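Local coordinates for protein probable glutathione S-transferase GSTU1 (Oryza sativa, PDB 1OYJ) that conjugates reduced glutathione to a wide range of exogenous and endogenous hydrophobic electrophiles, herbicides among them, at residues A[13-17]-A[171-175]; A[148-154]-A[197-201]. All coordinates share one frame; numbering follows the deposited sequence.

How the contacts relate
From the N terminus the chain runs through strand 7-11 into segment 13-17, which waits for its partner until 171-175 and there closes the longer loop, some 150 residues that hold the rest of the N-terminal domain and the first long helices of the C-terminal one. Inside that span, at the end of helix 127-148, segment 148-154 opens contact 2, which closes only on helix 192-201. The two loops therefore cross. Contact 1 joins the thioredoxin-like domain to the helical domain beside bound glutathione, whereas contact 2 works within the helical domain. They meet where Thr173 CG2 packs on Trp197 CZ3 at 3.5 Å.

Contact 1 (A[13-17]-A[171-175]); sequences WVSPF and PFTAW. With GSH (glutathione), chain N.
Pro16 and Pro171 bring the two backbones to 4.9 Å, CA to CA, setting the first turn of helix 16-28 against the link between helices 164-169 and 176-183; no hydrogen bond crosses. Pro16 does most of the touching. Its CB sits over a face of the Phe172 ring, off centre toward the rim, in a CH-pi contact with 4.0 Å between Pro16 CB and the ring centroid, 21° off the normal. CG of the same pyrrolidine lies 3.7 Å from Phe172 CE2. The Phe172 ring reaches this place because its CG stands anti to the carbonyl carbon (chi1 -65°), and its CZ ends 4.4 Å from Phe17 CE2. Pro171 lays CB and CG against the Pro16 backbone, with Pro171 CG 3.4 Å from Pro16 O. The Pro16 and Trp175 side chains cross at about a right angle, Pro16 CD coming near Trp175 CZ2. That same corner of the indole receives Val14 O in the ring plane, 3.7 Å from Trp175 CZ2, and the CG2 methyl of Val14 beside it.

Ser15 turns to glutathione, which it binds, and Phe17 meets both Phe172 and the ligand. Ser15 is the N-cap: its OG accepts a weak capping hydrogen bond from Phe17 N and another from Gly18 N, and lies 3.3 Å from SG2 of glutathione, a closeness consistent with the thiolate-stabilising serine of tau-class enzymes. Phe17 offers one face to the gamma-glutamyl part, with CB1 over the ring centre, while SG2 stands in plane at its edge. The contact is thus the interdomain seam of the glutathione transferase fold, immediately behind the glutathione site. Helix 214-229 packs against Val14 (Phe220) and Trp175 (Val217 and Val221), while Pro171 and Phe172 also rest on Arg20 of helix 16-28, the helix that follows strand 7-11.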
loop_
_atom_site.group_PDB
_atom_site.type_symbol
_atom_site.label_atom_id
_atom_site.label_comp_id
_atom_site.label_asym_id
_atom_site.label_seq_id
_atom_site.Cartn_x
_atom_site.Cartn_y
_atom_site.Cartn_z
ATOM N N TRP A 13 11.762 -16.657 9.534
ATOM C CA TRP A 13 13.089 -16.012 9.826
ATOM C C TRP A 13 13.666 -15.079 8.763
ATOM O O TRP A 13 14.110 -13.981 9.061
ATOM C CB TRP A 13 14.116 -17.121 10.244
ATOM C CG TRP A 13 14.533 -17.991 9.134
ATOM C CD1 TRP A 13 13.928 -19.049 8.726
ATOM C CD2 TRP A 13 15.653 -17.808 8.301
ATOM N NE1 TRP A 13 14.520 -19.569 7.595
ATOM C CE2 TRP A 13 15.636 -18.835 7.350
ATOM C CE3 TRP A 13 16.681 -16.879 8.265
ATOM C CZ2 TRP A 13 16.565 -18.931 6.328
ATOM C CZ3 TRP A 13 17.627 -16.992 7.292
ATOM C CH2 TRP A 13 17.593 -18.007 6.361
ATOM N N VAL A 14 13.692 -15.527 7.524
ATOM C CA VAL A 14 14.329 -14.799 6.406
ATOM C C VAL A 14 13.414 -13.721 5.777
ATOM O O VAL A 14 13.837 -12.977 4.895
ATOM C CB VAL A 14 14.754 -15.816 5.324
ATOM C CG1 VAL A 14 13.500 -16.254 4.498
ATOM C CG2 VAL A 14 15.821 -15.234 4.385
ATOM N N SER A 15 12.147 -13.626 6.222
ATOM C CA SER A 15 11.233 -12.587 5.679
ATOM C C SER A 15 11.644 -11.130 5.902
ATOM O O SER A 15 11.653 -10.661 7.007
ATOM C CB SER A 15 9.804 -12.706 6.228
ATOM O OG SER A 15 8.975 -11.731 5.663
ATOM N N PRO A 16 11.813 -10.414 4.808
ATOM C CA PRO A 16 12.132 -8.986 4.880
ATOM C C PRO A 16 10.972 -8.230 5.479
ATOM O O PRO A 16 11.169 -7.232 6.177
ATOM C CB PRO A 16 12.402 -8.625 3.448
ATOM C CG PRO A 16 11.803 -9.692 2.618
ATOM C CD PRO A 16 11.832 -10.913 3.446
ATOM N N PHE A 17 9.722 -8.722 5.203
ATOM C CA PHE A 17 8.532 -8.053 5.653
ATOM C C PHE A 17 8.350 -8.189 7.167
ATOM O O PHE A 17 8.084 -7.227 7.882
ATOM C CB PHE A 17 7.322 -8.626 4.915
ATOM C CG PHE A 17 7.414 -8.496 3.434
ATOM C CD1 PHE A 17 7.613 -9.586 2.646
ATOM C CD2 PHE A 17 7.260 -7.284 2.851
ATOM C CE1 PHE A 17 7.645 -9.477 1.265
ATOM C CE2 PHE A 17 7.312 -7.161 1.479
ATOM C CZ PHE A 17 7.529 -8.276 0.714
ATOM N N PRO A 171 15.624 -4.242 5.415
ATOM C CA PRO A 171 15.793 -5.691 5.294
ATOM C C PRO A 171 16.297 -6.160 3.937
ATOM O O PRO A 171 17.050 -7.134 3.849
ATOM C CB PRO A 171 14.429 -6.263 5.651
ATOM C CG PRO A 171 13.762 -5.125 6.481
ATOM C CD PRO A 171 14.255 -3.872 5.832
ATOM N N PHE A 172 15.992 -5.424 2.890
ATOM C CA PHE A 172 16.445 -5.828 1.610
ATOM C C PHE A 172 17.948 -5.606 1.417
ATOM O O PHE A 172 18.533 -6.189 0.506
ATOM C CB PHE A 172 15.606 -5.131 0.510
ATOM C CG PHE A 172 14.182 -5.546 0.506
ATOM C CD1 PHE A 172 13.182 -4.774 1.121
ATOM C CD2 PHE A 172 13.815 -6.739 -0.061
ATOM C CE1 PHE A 172 11.885 -5.257 1.092
ATOM C CE2 PHE A 172 12.551 -7.152 -0.036
ATOM C CZ PHE A 172 11.596 -6.434 0.526
ATOM N N THR A 173 18.554 -4.797 2.298
ATOM C CA THR A 173 20.018 -4.640 2.220
ATOM C C THR A 173 20.706 -6.024 2.425
ATOM O O THR A 173 21.793 -6.261 1.932
ATOM C CB THR A 173 20.574 -3.651 3.184
ATOM O OG1 THR A 173 20.406 -4.076 4.569
ATOM C CG2 THR A 173 19.927 -2.289 2.984
ATOM N N ALA A 174 20.042 -6.941 3.125
ATOM C CA ALA A 174 20.592 -8.252 3.285
ATOM C C ALA A 174 20.551 -9.141 2.009
ATOM O O ALA A 174 21.220 -10.173 1.983
ATOM C CB ALA A 174 19.907 -9.003 4.385
ATOM N N TRP A 175 19.777 -8.714 1.029
ATOM C CA TRP A 175 19.652 -9.355 -0.262
ATOM C C TRP A 175 20.492 -8.661 -1.300
ATOM O O TRP A 175 20.548 -9.133 -2.444
ATOM C CB TRP A 175 18.165 -9.358 -0.677
ATOM C CG TRP A 175 17.258 -10.032 0.287
ATOM C CD1 TRP A 175 16.995 -9.663 1.508
ATOM C CD2 TRP A 175 16.508 -11.237 0.079
ATOM N NE1 TRP A 175 16.110 -10.520 2.106
ATOM C CE2 TRP A 175 15.799 -11.498 1.235
ATOM C CE3 TRP A 175 16.361 -12.103 -0.969
ATOM C CZ2 TRP A 175 14.939 -12.582 1.366
ATOM C CZ3 TRP A 175 15.551 -13.200 -0.795
ATOM C CH2 TRP A 175 14.845 -13.406 0.331
HETATM N N1 GSH N . 2.279 -7.599 1.648
HETATM C CA1 GSH N . 3.032 -8.386 2.570
HETATM C C1 GSH N . 3.533 -7.755 3.813
HETATM O O11 GSH N . 3.604 -8.193 4.942
HETATM O O12 GSH N . 3.961 -6.639 3.613
HETATM C CB1 GSH N . 3.662 -9.694 2.141
HETATM C CG1 GSH N . 4.223 -10.595 3.249
HETATM C CD1 GSH N . 4.709 -11.897 2.622
HETATM O OE1 GSH N . 4.971 -11.897 1.431
HETATM N N2 GSH N . 4.881 -12.975 3.388
HETATM C CA2 GSH N . 5.334 -14.228 2.837
HETATM C C2 GSH N . 4.196 -15.223 3.121
HETATM O O2 GSH N . 3.822 -15.292 4.273
HETATM C CB2 GSH N . 6.623 -14.612 3.565
HETATM S SG2 GSH N . 8.017 -13.533 3.051
HETATM N N3 GSH N . 3.490 -15.819 2.160
HETATM C CA3 GSH N . 3.235 -17.239 2.513
HETATM C C3 GSH N . 3.364 -18.385 1.510
HETATM O O31 GSH N . 2.495 -19.315 1.453
HETATM O O32 GSH N . 4.347 -18.444 0.788
#

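Contact 2 (A[148-154]-A[197-201]); sequences LGDREFF and WARRC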
loop_
_atom_site.group_PDB
_atom_site.type_symbol
_atom_site.label_atom_id
_atom_site.label_comp_id
_atom_site.label_asym_id
_atom_site.label_seq_id
_atom_site.Cartn_x
_atom_site.Cartn_y
_atom_site.Cartn_z
ATOM N N LEU A 148 17.144 9.411 -1.684
ATOM C CA LEU A 148 17.970 9.630 -0.513
ATOM C C LEU A 148 18.821 10.922 -0.597
ATOM O O LEU A 148 19.031 11.626 0.405
ATOM C CB LEU A 148 18.911 8.450 -0.289
ATOM C CG LEU A 148 19.802 8.463 0.917
ATOM C CD1 LEU A 148 18.981 8.624 2.247
ATOM C CD2 LEU A 148 20.793 7.348 1.019
ATOM N N GLY A 149 19.309 11.193 -1.780
ATOM C CA GLY A 149 20.076 12.387 -2.032
ATOM C C GLY A 149 21.278 12.391 -1.139
ATOM O O GLY A 149 22.020 11.423 -1.074
ATOM N N ASP A 150 21.424 13.462 -0.390
ATOM C CA ASP A 150 22.608 13.659 0.396
ATOM C C ASP A 150 22.295 13.406 1.866
ATOM O O ASP A 150 23.113 13.610 2.690
ATOM C CB ASP A 150 23.030 15.075 0.100
ATOM C CG ASP A 150 24.329 15.434 0.678
ATOM O OD1 ASP A 150 24.539 16.557 1.176
ATOM O OD2 ASP A 150 25.256 14.598 0.627
ATOM N N ARG A 151 21.105 12.884 2.181
ATOM C CA ARG A 151 20.723 12.647 3.581
ATOM C C ARG A 151 21.366 11.366 4.168
ATOM O O ARG A 151 21.853 10.502 3.447
ATOM C CB ARG A 151 19.200 12.509 3.678
ATOM C CG ARG A 151 18.496 13.702 3.026
ATOM C CD ARG A 151 16.965 13.637 3.045
ATOM N NE ARG A 151 16.376 12.400 2.566
ATOM C CZ ARG A 151 15.301 12.328 1.758
ATOM N NH1 ARG A 151 14.706 13.427 1.327
ATOM N NH2 ARG A 151 14.825 11.174 1.361
ATOM N N GLU A 152 21.440 11.341 5.476
ATOM C CA GLU A 152 21.988 10.236 6.237
ATOM C C GLU A 152 20.903 9.116 6.208
ATOM O O GLU A 152 21.225 7.946 5.932
ATOM C CB GLU A 152 22.203 10.679 7.653
ATOM C CG GLU A 152 23.039 9.678 8.426
ATOM C CD GLU A 152 23.276 10.001 9.916
ATOM O OE1 GLU A 152 22.684 10.949 10.484
ATOM O OE2 GLU A 152 24.057 9.246 10.532
ATOM N N PHE A 153 19.656 9.534 6.359
ATOM C CA PHE A 153 18.502 8.600 6.318
ATOM C C PHE A 153 17.381 9.087 5.388
ATOM O O PHE A 153 17.253 10.293 5.163
ATOM C CB PHE A 153 17.889 8.420 7.723
ATOM C CG PHE A 153 18.829 7.722 8.724
ATOM C CD1 PHE A 153 19.055 6.310 8.697
ATOM C CD2 PHE A 153 19.489 8.486 9.667
ATOM C CE1 PHE A 153 19.926 5.765 9.608
ATOM C CE2 PHE A 153 20.353 7.933 10.540
ATOM C CZ PHE A 153 20.563 6.596 10.543
ATOM N N PHE A 154 16.531 8.138 4.926
ATOM C CA PHE A 154 15.385 8.506 4.131
ATOM C C PHE A 154 14.507 9.394 4.911
ATOM O O PHE A 154 13.970 10.300 4.346
ATOM C CB PHE A 154 14.586 7.305 3.561
ATOM C CG PHE A 154 15.313 6.600 2.451
ATOM C CD1 PHE A 154 15.136 6.957 1.136
ATOM C CD2 PHE A 154 16.186 5.624 2.746
ATOM C CE1 PHE A 154 15.844 6.414 0.119
ATOM C CE2 PHE A 154 16.892 4.992 1.749
ATOM C CZ PHE A 154 16.708 5.413 0.355
ATOM N N TRP A 197 24.453 4.099 2.743
ATOM C CA TRP A 197 23.274 4.051 3.621
ATOM C C TRP A 197 23.092 2.619 4.211
ATOM O O TRP A 197 22.860 2.468 5.445
ATOM C CB TRP A 197 21.999 4.516 2.906
ATOM C CG TRP A 197 20.736 4.243 3.624
ATOM C CD1 TRP A 197 20.107 5.020 4.537
ATOM C CD2 TRP A 197 19.929 3.103 3.456
ATOM N NE1 TRP A 197 18.976 4.382 4.979
ATOM C CE2 TRP A 197 18.824 3.238 4.279
ATOM C CE3 TRP A 197 20.002 2.021 2.606
ATOM C CZ2 TRP A 197 17.854 2.273 4.385
ATOM C CZ3 TRP A 197 19.035 1.111 2.638
ATOM C CH2 TRP A 197 17.942 1.230 3.529
ATOM N N ALA A 198 23.257 1.607 3.371
ATOM C CA ALA A 198 23.100 0.224 3.864
ATOM C C ALA A 198 24.176 -0.071 4.945
ATOM O O ALA A 198 23.899 -0.634 5.993
ATOM C CB ALA A 198 23.159 -0.785 2.707
ATOM N N ARG A 199 25.404 0.447 4.761
ATOM C CA ARG A 199 26.474 0.182 5.762
ATOM C C ARG A 199 26.151 0.902 7.096
ATOM O O ARG A 199 26.306 0.351 8.188
ATOM C CB ARG A 199 27.854 0.625 5.250
ATOM C CG ARG A 199 28.444 -0.268 4.228
ATOM C CD ARG A 199 29.857 0.068 3.844
ATOM N NE ARG A 199 30.072 1.457 3.427
ATOM C CZ ARG A 199 29.985 1.883 2.174
ATOM N NH1 ARG A 199 29.626 1.069 1.215
ATOM N NH2 ARG A 199 30.259 3.123 1.877
ATOM N N ARG A 200 25.675 2.138 7.005
ATOM C CA ARG A 200 25.284 2.945 8.193
ATOM C C ARG A 200 24.150 2.208 8.975
ATOM O O ARG A 200 24.240 1.935 10.137
ATOM C CB ARG A 200 24.764 4.290 7.661
ATOM C CG ARG A 200 24.117 5.356 8.590
ATOM C CD ARG A 200 23.957 6.796 7.824
ATOM N NE ARG A 200 24.979 6.979 6.805
ATOM C CZ ARG A 200 24.818 7.137 5.488
ATOM N NH1 ARG A 200 23.657 7.336 4.898
ATOM N NH2 ARG A 200 25.922 7.216 4.735
ATOM N N CYS A 201 23.096 1.845 8.255
ATOM C CA CYS A 201 22.021 1.123 8.870
ATOM C C CYS A 201 22.540 -0.177 9.540
ATOM O O CYS A 201 22.054 -0.564 10.609
ATOM C CB CYS A 201 20.901 0.848 7.881
ATOM S SG CYS A 201 20.008 2.371 7.369
#
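A type II' turn from Leu148 to Arg151 ends helix 127-148, with Gly149 at positive phi, and the chain beyond it meets helix 192-201 through Glu152 and Arg200. Arg200 NH1 donates to Glu152 O at 2.7 Å, a fairly straight bond (157° at the hydrogen) that uses a carbonyl lone pair and lies close to the guanidinium plane. The Arg200 chain is bent at chi3 to bring NH1 there, whereas the carboxylate of Glu152 offers only a distant opposite charge, its OE2 4.5 Å from Arg200 NE. With an alanine here instead of Arg200, Glu152 O would probably lose this donor and the Glu152 carboxylate its nearby positive charge.

Within the helical C-terminal domain of the fold, Trp197 fills the middle of the seam. Phe154 points its edge at one indole face in a T-shaped stack, Phe154 CE2 being 3.6 Å from Trp197 CE2 and the planes 83° apart; Cys201 SG lies over the opposite face, toward the rim. Cys201 SG makes a sulfur-aromatic contact at the edge of the Phe153 ring, 4.1 Å from Phe153 CE1. Leu148 divides its branches, CD1 over the face of Phe154 and CD2 3.6 Å from Trp197 CB. A single oxygen, OD1 of Asp166 in helix 164-169, takes hydrogen bonds from both Trp197 NE1 and Phe154 N.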